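PDB 3PBK: fatty Acyl-Adenylate Ligase from Escherichia coli, which belongs to the ANL clan of AMP-binding enzymes and is modelled here with 5'-O-[(S)-(dodecanoyloxy)(hydroxy)phosphoryl]adenosine bound. Local coordinates for residues 280-289 with 314-324. Numbering follows the deposited sequence.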
# COMPACT_ATOMS: atom_id res chain seq x y z
N TYR A 280 -11.76 -4.13 4.50
CA TYR A 280 -13.20 -3.94 4.62
C TYR A 280 -13.91 -5.28 4.63
O TYR A 280 -14.83 -5.50 5.42
CB TYR A 280 -13.73 -3.07 3.47
CG TYR A 280 -13.43 -1.59 3.63
CD1 TYR A 280 -14.23 -0.76 4.42
CD2 TYR A 280 -12.33 -1.00 2.99
CE1 TYR A 280 -13.94 0.60 4.57
CE2 TYR A 280 -12.04 0.36 3.14
CZ TYR A 280 -12.85 1.15 3.92
OH TYR A 280 -12.56 2.49 4.07
N GLU A 281 -13.48 -6.17 3.76
CA GLU A 281 -14.09 -7.48 3.65
C GLU A 281 -13.89 -8.29 4.93
O GLU A 281 -14.84 -8.88 5.45
CB GLU A 281 -13.54 -8.22 2.44
CG GLU A 281 -14.29 -9.48 2.10
CD GLU A 281 -13.71 -10.69 2.78
OE1 GLU A 281 -12.62 -10.56 3.38
OE2 GLU A 281 -14.35 -11.77 2.70
N LEU A 282 -12.66 -8.30 5.44
CA LEU A 282 -12.35 -8.97 6.69
C LEU A 282 -13.41 -8.63 7.73
O LEU A 282 -13.98 -9.51 8.35
CB LEU A 282 -10.98 -8.53 7.20
CG LEU A 282 -9.92 -9.56 7.62
CD1 LEU A 282 -9.14 -9.02 8.79
CD2 LEU A 282 -10.52 -10.89 7.99
N CYS A 283 -13.67 -7.33 7.91
CA CYS A 283 -14.64 -6.86 8.89
C CYS A 283 -16.04 -7.47 8.78
O CYS A 283 -16.54 -8.08 9.72
CB CYS A 283 -14.77 -5.34 8.82
SG CYS A 283 -13.50 -4.47 9.72
N GLN A 284 -16.66 -7.26 7.63
CA GLN A 284 -18.03 -7.73 7.42
C GLN A 284 -18.10 -9.26 7.49
O GLN A 284 -19.12 -9.83 7.86
CB GLN A 284 -18.58 -7.16 6.10
CG GLN A 284 -19.77 -7.89 5.52
CD GLN A 284 -19.35 -8.93 4.50
OE1 GLN A 284 -18.30 -8.79 3.86
NE2 GLN A 284 -20.15 -9.97 4.35
N ARG A 285 -17.00 -9.91 7.15
CA ARG A 285 -16.90 -11.37 7.24
C ARG A 285 -16.88 -11.87 8.69
O ARG A 285 -17.41 -12.93 8.99
CB ARG A 285 -15.63 -11.84 6.52
CG ARG A 285 -15.63 -13.28 6.02
CD ARG A 285 -14.42 -13.53 5.12
NE ARG A 285 -13.22 -13.88 5.88
CZ ARG A 285 -11.98 -13.61 5.49
NH1 ARG A 285 -11.76 -12.96 4.35
NH2 ARG A 285 -10.94 -13.98 6.25
N ARG A 286 -16.28 -11.10 9.58
CA ARG A 286 -16.06 -11.58 10.92
C ARG A 286 -16.75 -10.75 11.99
O ARG A 286 -16.34 -10.75 13.15
CB ARG A 286 -14.56 -11.70 11.20
CG ARG A 286 -13.89 -12.71 10.28
CD ARG A 286 -12.40 -12.79 10.53
NE ARG A 286 -12.08 -13.27 11.87
CZ ARG A 286 -10.84 -13.31 12.35
NH1 ARG A 286 -9.82 -12.91 11.60
NH2 ARG A 286 -10.62 -13.76 13.58
N VAL A 287 -17.81 -10.05 11.60
CA VAL A 287 -18.55 -9.23 12.56
C VAL A 287 -19.52 -10.09 13.33
O VAL A 287 -19.98 -11.12 12.83
CB VAL A 287 -19.36 -8.12 11.85
CG1 VAL A 287 -20.48 -8.73 11.02
CG2 VAL A 287 -19.93 -7.14 12.86
N ASN A 288 -19.81 -9.68 14.56
CA ASN A 288 -20.87 -10.31 15.34
C ASN A 288 -21.61 -9.29 16.21
O ASN A 288 -21.07 -8.24 16.52
CB ASN A 288 -20.33 -11.47 16.16
CG ASN A 288 -19.37 -11.03 17.25
OD1 ASN A 288 -19.60 -10.04 17.95
ND2 ASN A 288 -18.28 -11.78 17.42
N GLU A 289 -22.83 -9.63 16.59
CA GLU A 289 -23.71 -8.70 17.30
C GLU A 289 -23.05 -8.06 18.52
O GLU A 289 -23.23 -6.86 18.78
CB GLU A 289 -25.01 -9.40 17.71
CG GLU A 289 -26.01 -9.54 16.56
CD GLU A 289 -26.57 -8.19 16.09
OE1 GLU A 289 -26.48 -7.20 16.86
OE2 GLU A 289 -27.10 -8.12 14.95
N GLN A 314 -18.12 -6.15 -2.90
CA GLN A 314 -17.77 -6.28 -1.49
C GLN A 314 -18.17 -5.04 -0.73
O GLN A 314 -18.88 -5.11 0.27
CB GLN A 314 -16.27 -6.52 -1.31
CG GLN A 314 -15.86 -7.96 -1.35
CD GLN A 314 -14.39 -8.13 -1.64
OE1 GLN A 314 -13.99 -9.04 -2.37
NE2 GLN A 314 -13.57 -7.24 -1.09
N LEU A 315 -17.71 -3.89 -1.22
CA LEU A 315 -17.97 -2.64 -0.53
C LEU A 315 -19.47 -2.48 -0.27
O LEU A 315 -19.88 -2.00 0.78
CB LEU A 315 -17.37 -1.46 -1.29
CG LEU A 315 -15.84 -1.55 -1.23
CD1 LEU A 315 -15.20 -0.44 -2.01
CD2 LEU A 315 -15.34 -1.53 0.21
N HIS A 316 -20.28 -2.93 -1.22
CA HIS A 316 -21.72 -2.94 -1.01
C HIS A 316 -22.04 -3.87 0.16
O HIS A 316 -22.77 -3.51 1.07
CB HIS A 316 -22.48 -3.32 -2.28
CG HIS A 316 -23.94 -3.56 -2.05
ND1 HIS A 316 -24.65 -4.55 -2.69
CD2 HIS A 316 -24.81 -2.97 -1.20
CE1 HIS A 316 -25.90 -4.55 -2.26
NE2 HIS A 316 -26.03 -3.60 -1.35
N GLN A 317 -21.48 -5.07 0.14
CA GLN A 317 -21.72 -5.97 1.26
C GLN A 317 -21.38 -5.26 2.57
O GLN A 317 -22.18 -5.27 3.50
CB GLN A 317 -20.92 -7.26 1.14
CG GLN A 317 -21.53 -8.33 0.22
CD GLN A 317 -20.64 -9.57 0.08
OE1 GLN A 317 -19.89 -9.71 -0.90
NE2 GLN A 317 -20.72 -10.47 1.07
N PHE A 318 -20.20 -4.66 2.65
CA PHE A 318 -19.79 -4.02 3.89
C PHE A 318 -20.79 -2.93 4.32
O PHE A 318 -21.16 -2.85 5.49
CB PHE A 318 -18.37 -3.46 3.76
CG PHE A 318 -17.93 -2.61 4.94
CD1 PHE A 318 -18.32 -1.29 5.05
CD2 PHE A 318 -17.09 -3.14 5.90
CE1 PHE A 318 -17.90 -0.51 6.11
CE2 PHE A 318 -16.67 -2.36 6.97
CZ PHE A 318 -17.07 -1.05 7.08
N ALA A 319 -21.23 -2.11 3.37
CA ALA A 319 -22.10 -0.99 3.69
C ALA A 319 -23.42 -1.50 4.21
O ALA A 319 -23.99 -0.95 5.15
CB ALA A 319 -22.32 -0.14 2.46
N GLU A 320 -23.91 -2.55 3.56
CA GLU A 320 -25.16 -3.20 3.94
C GLU A 320 -25.03 -3.74 5.34
O GLU A 320 -25.99 -3.73 6.11
CB GLU A 320 -25.50 -4.34 2.98
CG GLU A 320 -26.20 -3.90 1.72
CD GLU A 320 -27.46 -3.12 2.02
OE1 GLU A 320 -28.21 -3.54 2.92
OE2 GLU A 320 -27.70 -2.09 1.35
N CYS A 321 -23.85 -4.23 5.68
CA CYS A 321 -23.62 -4.82 6.98
C CYS A 321 -23.65 -3.77 8.09
O CYS A 321 -24.14 -4.02 9.19
CB CYS A 321 -22.28 -5.56 6.98
SG CYS A 321 -21.92 -6.39 8.53
N PHE A 322 -23.14 -2.58 7.81
CA PHE A 322 -23.01 -1.58 8.85
C PHE A 322 -23.91 -0.36 8.69
O PHE A 322 -23.68 0.69 9.31
CB PHE A 322 -21.55 -1.16 8.99
CG PHE A 322 -20.64 -2.30 9.27
CD1 PHE A 322 -20.46 -2.75 10.56
CD2 PHE A 322 -19.98 -2.94 8.24
CE1 PHE A 322 -19.63 -3.80 10.83
CE2 PHE A 322 -19.14 -4.00 8.50
CZ PHE A 322 -18.96 -4.43 9.80
N ARG A 323 -24.94 -0.49 7.86
CA ARG A 323 -25.95 0.54 7.87
C ARG A 323 -26.51 0.63 9.29
O ARG A 323 -26.66 1.72 9.83
CB ARG A 323 -27.06 0.26 6.85
CG ARG A 323 -28.20 1.27 6.92
CD ARG A 323 -29.29 1.02 5.88
NE ARG A 323 -28.92 1.52 4.57
CZ ARG A 323 -28.48 0.76 3.57
NH1 ARG A 323 -28.38 -0.56 3.75
NH2 ARG A 323 -28.15 1.30 2.41
N GLN A 324 -26.78 -0.52 9.90
CA GLN A 324 -27.41 -0.57 11.22
C GLN A 324 -26.68 0.20 12.35
O GLN A 324 -27.29 0.59 13.34
CB GLN A 324 -27.68 -2.02 11.65
CG GLN A 324 -26.44 -2.90 11.64
CD GLN A 324 -26.77 -4.37 11.86
OE1 GLN A 324 -27.43 -4.74 12.83
NE2 GLN A 324 -26.29 -5.23 10.95
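Gln284 projects from helix 277-285 as a knob into a hole on helix 312-322 formed by Gln317, Phe318, Cys321 and Phe322. The two helices follow successive parallel strands, 272-275 and 302-305, of the mixed sheet in this AMP-binding enzyme, and their short segments run at 43° with axes 9.1 Å apart. With CG anti to the backbone N (chi1 160°), Gln284 brings CG to 3.7 Å from Cys321 CB, while CB approaches Phe322 CE2; the bend at chi2 turns its amide to Gln317. The two amides cross obliquely with their NE2 atoms close together, and as both are donors they are not hydrogen-bonded.

Deeper in, the edge of Tyr280 points at the face of Phe318, with ring planes at 89° and centroids 5.2 Å apart. Tyr280 CD1 stands over the centre of one Phe318 face, and Phe322 CD2 over the opposite one, which sandwiches the ring. Cys283 CB lies at the Phe318 edge, in the plane of the ring, 4.0 Å from Phe318 CE2. Tyr280 CG also meets Leu315 CD2 at 3.9 Å, and the Tyr280 hydroxyl is hydrogen-bonded to Gly304 O of strand 302-305, tying the aromatic cluster to the sheet beneath. The contact is structural packing between the two helices; the side chain of Leu315 is about 9 Å from the bound 5'-O-[(S)-(dodecanoyloxy)(hydroxy)phosphoryl]adenosine.

Toward the surface, the Glu281 methylenes lie across the amide of Gln314, with Glu281 CB 3.7 Å from Gln314 NE2. Beyond the first helix, Val287 splits its branches between two partners: CG2 reaches Phe322 CE1 at 3.9 Å, while CG1 touches Cys321 SG.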